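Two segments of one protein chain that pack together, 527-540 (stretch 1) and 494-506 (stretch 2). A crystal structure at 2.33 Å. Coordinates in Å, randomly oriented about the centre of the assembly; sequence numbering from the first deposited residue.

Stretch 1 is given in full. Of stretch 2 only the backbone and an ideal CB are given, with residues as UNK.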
# COMPACT_ATOMS: atom_id res chain seq x y z
N HIS A 527 26.87 15.34 9.71
CA HIS A 527 27.54 14.10 10.10
C HIS A 527 27.05 12.91 9.29
O HIS A 527 27.50 11.78 9.51
CB HIS A 527 27.36 13.83 11.59
CG HIS A 527 25.94 13.63 12.01
ND1 HIS A 527 25.19 12.54 11.62
CD2 HIS A 527 25.13 14.36 12.82
CE1 HIS A 527 23.98 12.61 12.15
NE2 HIS A 527 23.92 13.71 12.89
N SER A 528 26.11 13.16 8.39
CA SER A 528 25.59 12.12 7.51
C SER A 528 25.61 12.56 6.05
O SER A 528 24.92 11.98 5.21
CB SER A 528 24.16 11.74 7.91
OG SER A 528 24.14 11.00 9.12
N ARG A 529 26.39 13.59 5.74
CA ARG A 529 26.47 14.04 4.36
C ARG A 529 27.70 13.43 3.72
O ARG A 529 28.67 13.13 4.41
CB ARG A 529 26.50 15.56 4.30
CG ARG A 529 25.28 16.20 4.93
CD ARG A 529 25.31 17.70 4.75
NE ARG A 529 24.38 18.36 5.65
CZ ARG A 529 24.54 19.59 6.12
NH1 ARG A 529 25.60 20.30 5.76
NH2 ARG A 529 23.64 20.11 6.94
N PRO A 530 27.65 13.19 2.39
CA PRO A 530 28.77 12.50 1.74
C PRO A 530 30.04 13.34 1.78
O PRO A 530 29.95 14.56 1.60
CB PRO A 530 28.30 12.30 0.29
CG PRO A 530 26.88 12.71 0.26
CD PRO A 530 26.65 13.63 1.42
N ASP A 531 31.19 12.72 2.00
CA ASP A 531 32.47 13.42 1.98
C ASP A 531 32.96 13.65 0.55
O ASP A 531 33.73 14.59 0.28
CB ASP A 531 33.53 12.64 2.77
CG ASP A 531 33.08 12.29 4.18
OD1 ASP A 531 33.09 13.18 5.06
OD2 ASP A 531 32.71 11.11 4.41
N ALA A 532 32.51 12.81 -0.38
CA ALA A 532 32.96 12.91 -1.77
C ALA A 532 31.85 12.53 -2.73
O ALA A 532 30.96 11.75 -2.41
CB ALA A 532 34.18 12.03 -1.99
N LEU A 533 31.91 13.10 -3.93
CA LEU A 533 30.90 12.84 -4.94
C LEU A 533 31.56 12.31 -6.20
O LEU A 533 32.51 12.91 -6.70
CB LEU A 533 30.12 14.12 -5.24
CG LEU A 533 29.24 14.11 -6.48
CD1 LEU A 533 28.00 13.25 -6.25
CD2 LEU A 533 28.88 15.53 -6.84
N VAL A 534 31.10 11.17 -6.72
CA VAL A 534 31.72 10.58 -7.91
C VAL A 534 30.66 10.15 -8.93
O VAL A 534 29.84 9.28 -8.65
CB VAL A 534 32.61 9.37 -7.54
CG1 VAL A 534 32.93 8.54 -8.76
CG2 VAL A 534 33.90 9.83 -6.86
N PRO A 535 30.66 10.80 -10.11
CA PRO A 535 29.72 10.46 -11.18
C PRO A 535 30.10 9.21 -11.97
O PRO A 535 31.26 8.96 -12.26
CB PRO A 535 29.75 11.71 -12.09
CG PRO A 535 30.35 12.79 -11.24
CD PRO A 535 31.34 12.08 -10.37
N MET A 536 29.09 8.42 -12.32
CA MET A 536 29.28 7.25 -13.17
C MET A 536 28.16 7.24 -14.19
O MET A 536 27.07 7.74 -13.91
CB MET A 536 29.30 5.95 -12.34
CG MET A 536 30.57 5.71 -11.53
SD MET A 536 30.57 4.06 -10.77
CE MET A 536 30.59 2.98 -12.21
N PRO A 537 28.42 6.70 -15.40
CA PRO A 537 27.35 6.64 -16.40
C PRO A 537 26.25 5.64 -16.00
O PRO A 537 25.10 5.75 -16.45
CB PRO A 537 28.08 6.20 -17.67
CG PRO A 537 29.30 5.49 -17.18
CD PRO A 537 29.71 6.22 -15.92
N SER A 538 26.61 4.68 -15.15
CA SER A 538 25.65 3.76 -14.54
C SER A 538 26.25 3.06 -13.32
O SER A 538 27.47 3.04 -13.14
CB SER A 538 25.16 2.73 -15.57
OG SER A 538 26.25 2.14 -16.26
N LEU A 539 25.39 2.50 -12.49
CA LEU A 539 25.85 1.79 -11.30
C LEU A 539 25.86 0.28 -11.55
O LEU A 539 24.92 -0.27 -12.11
CB LEU A 539 24.98 2.12 -10.09
CG LEU A 539 24.93 3.59 -9.66
CD1 LEU A 539 23.98 3.76 -8.49
CD2 LEU A 539 26.32 4.12 -9.31
N PRO A 540 26.96 -0.38 -11.16
CA PRO A 540 26.98 -1.84 -11.18
C PRO A 540 25.94 -2.45 -10.23
O PRO A 540 25.65 -1.89 -9.17
CB PRO A 540 28.41 -2.18 -10.74
CG PRO A 540 28.97 -0.91 -10.16
CD PRO A 540 28.29 0.19 -10.91
N UNK A 494 40.70 9.27 9.42
CA UNK A 494 40.18 10.17 10.44
C UNK A 494 38.78 9.76 10.90
O UNK A 494 38.40 9.96 12.06
CB UNK A 494 40.16 11.60 9.91
N UNK A 495 38.02 9.17 9.99
CA UNK A 495 36.61 8.87 10.23
C UNK A 495 36.34 7.39 10.42
O UNK A 495 35.26 7.02 10.85
CB UNK A 495 35.76 9.39 9.07
N UNK A 496 37.31 6.55 10.10
CA UNK A 496 37.08 5.12 10.11
C UNK A 496 36.53 4.72 8.75
O UNK A 496 37.16 3.97 8.01
CB UNK A 496 36.13 4.72 11.24
N UNK A 497 35.36 5.24 8.42
CA UNK A 497 34.81 5.09 7.08
C UNK A 497 34.29 6.43 6.62
O UNK A 497 33.60 7.11 7.38
CB UNK A 497 33.70 4.03 7.04
N UNK A 498 34.62 6.82 5.39
CA UNK A 498 34.01 8.02 4.85
C UNK A 498 32.89 7.64 3.89
O UNK A 498 32.83 6.51 3.38
CB UNK A 498 35.05 8.89 4.15
N UNK A 499 32.01 8.61 3.65
CA UNK A 499 30.86 8.41 2.77
C UNK A 499 31.13 8.89 1.33
O UNK A 499 31.24 10.09 1.06
CB UNK A 499 29.64 9.14 3.34
N UNK A 500 31.22 7.96 0.39
CA UNK A 500 31.33 8.35 -1.01
C UNK A 500 30.01 8.18 -1.76
O UNK A 500 29.49 7.06 -1.90
CB UNK A 500 32.43 7.53 -1.70
N UNK A 501 29.47 9.30 -2.24
CA UNK A 501 28.25 9.29 -3.04
C UNK A 501 28.59 9.12 -4.51
O UNK A 501 29.06 10.04 -5.18
CB UNK A 501 27.45 10.57 -2.82
N UNK A 502 28.37 7.90 -4.98
CA UNK A 502 28.49 7.58 -6.38
C UNK A 502 27.14 7.79 -7.06
O UNK A 502 26.16 7.09 -6.78
CB UNK A 502 28.99 6.15 -6.57
N UNK A 503 27.08 8.75 -7.97
CA UNK A 503 25.82 9.21 -8.52
C UNK A 503 25.74 9.10 -10.05
O UNK A 503 26.72 9.39 -10.74
CB UNK A 503 25.59 10.66 -8.10
N UNK A 504 24.59 8.66 -10.56
CA UNK A 504 24.29 8.81 -11.99
C UNK A 504 23.44 10.05 -12.19
O UNK A 504 22.29 10.10 -11.74
CB UNK A 504 23.58 7.57 -12.54
N UNK A 505 23.99 11.05 -12.87
CA UNK A 505 23.30 12.32 -13.05
C UNK A 505 22.33 12.30 -14.20
O UNK A 505 22.49 11.56 -15.18
CB UNK A 505 24.31 13.45 -13.26
N UNK A 506 21.31 13.15 -14.09
CA UNK A 506 20.31 13.28 -15.13
C UNK A 506 20.75 14.23 -16.24
O UNK A 506 21.11 13.80 -17.34
CB UNK A 506 18.99 13.76 -14.52

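Stretch 1 leaves the first positions of stretch 2 largely free. At 494 the ideal CB meets nothing within 5.5 Å, so almost any residue would serve; it is Phe494. Position 495 points toward stretch 1 but from a distance, so a long side chain is needed to make contact. Leu495 has that reach, its CD1 lying 3.8 Å from Asp531 OD1. At 496 phi is positive (87°, psi -63°), and a CB would jam against the preceding carbonyl oxygen; the backbone alone calls for glycine, and Gly496 is found. Position 497, where the chain turns a corner, is unconstrained by stretch 1; it is Glu497, whose end leads away.

At 498 the ideal CB sits a tight 3.2 Å from Asp531 OD2. The nearby carboxylate would tolerate a polar or basic residue, among others. Lys498 has chi1 p and its end leads away, so its NZ, 7.1 Å from Asp531 OD2, makes no salt bridge.

Any residue but proline can donate its amide at 499 to Asp531 OD2 (N to OD2 2.7 Å). Its CB points sideways, 3.8 Å from Pro530 CA, which suits an aliphatic residue. Ile499 places CG2 3.9 Å from Pro530 CB and CD1 4.0 Å from Arg529 O.

From 500, bridged to Ala532, the strands pair in parallel. Position 500 shares a face with Ala532 and Val534, and a small or medium apolar residue would fit. Cys500 sets SG 4.1 Å from Ala532 CB and 4.0 Å from Val534 CG2.

At 501, on the other face, the ideal CB is already 3.7 Å from both Pro530 CB and Ala532 O, so a small residue is comfortable. Ala501 also hydrogen-bonds through its backbone, N to Ala532 O (2.9 Å) and O to Val534 N (2.8 Å).

Position 502 lies on the same face as Val534, its ideal CB 4.3 Å from Leu539 CD2 and 4.9 Å from Met536 SD, an apolar setting for valine, isoleucine or leucine. Val502 brings CG1 3.5 Å from Met536 SD and 3.7 Å from Leu539 CD2.

At 503, Leu533 CD1 lies 4.0 Å from the ideal CB, inviting another aliphatic residue. Val503 answers with CG2 3.6 Å from that CD1.

Position 504 points sideways, near Met536 O and Ser538 CA; a branched aliphatic could cover this bend. Val504 CG2 packs 3.9 Å from Leu539 CG.

The CB of 505 touches nothing, yet Leu533 and Pro535 offer an apolar surface that a large side chain could reach. Phe505 does, meeting them with its ring edge: CZ is 4.0 Å from Leu533 CD2 and CE2 3.6 Å from Pro535 CG.

Position 506 is out of reach, leaving the choice open; it is Asn506.

Stretch 2, residues 494-506: FLGEKICAVVVFN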
# COMPACT_ATOMS: atom_id res chain seq x y z
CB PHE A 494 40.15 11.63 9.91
CG PHE A 494 41.51 12.14 9.48
CD1 PHE A 494 41.97 11.92 8.19
CD2 PHE A 494 42.34 12.81 10.37
CE1 PHE A 494 43.22 12.38 7.80
CE2 PHE A 494 43.60 13.27 9.99
CZ PHE A 494 44.04 13.05 8.70
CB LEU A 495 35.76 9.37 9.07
CG LEU A 495 35.85 10.86 8.79
CD1 LEU A 495 35.18 11.18 7.45
CD2 LEU A 495 35.20 11.60 9.95
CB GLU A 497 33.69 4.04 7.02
CG GLU A 497 34.12 2.63 7.33
CD GLU A 497 32.98 1.63 7.26
OE1 GLU A 497 33.24 0.46 6.90
OE2 GLU A 497 31.82 1.99 7.56
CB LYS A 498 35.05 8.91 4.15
CG LYS A 498 35.84 8.24 3.07
CD LYS A 498 36.70 9.27 2.34
CE LYS A 498 37.58 8.61 1.29
NZ LYS A 498 38.44 9.60 0.58
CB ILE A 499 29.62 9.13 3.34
CG1 ILE A 499 29.22 8.54 4.71
CG2 ILE A 499 28.47 9.02 2.36
CD1 ILE A 499 28.13 9.35 5.43
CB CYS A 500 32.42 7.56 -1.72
SG CYS A 500 32.87 8.36 -3.26
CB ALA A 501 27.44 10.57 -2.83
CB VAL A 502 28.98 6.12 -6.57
CG1 VAL A 502 29.35 5.89 -8.02
CG2 VAL A 502 30.17 5.87 -5.68
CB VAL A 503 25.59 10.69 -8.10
CG1 VAL A 503 24.40 11.32 -8.87
CG2 VAL A 503 25.41 10.80 -6.60
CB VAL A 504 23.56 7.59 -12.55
CG1 VAL A 504 23.15 7.83 -14.01
CG2 VAL A 504 24.41 6.35 -12.40
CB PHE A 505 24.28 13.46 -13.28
CG PHE A 505 24.99 13.92 -12.04
CD1 PHE A 505 24.31 14.62 -11.06
CD2 PHE A 505 26.35 13.68 -11.87
CE1 PHE A 505 24.96 15.05 -9.93
CE2 PHE A 505 27.01 14.11 -10.74
CZ PHE A 505 26.31 14.80 -9.77
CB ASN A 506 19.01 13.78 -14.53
CG ASN A 506 17.83 13.01 -15.01
OD1 ASN A 506 17.85 12.44 -16.11
ND2 ASN A 506 16.79 12.97 -14.21
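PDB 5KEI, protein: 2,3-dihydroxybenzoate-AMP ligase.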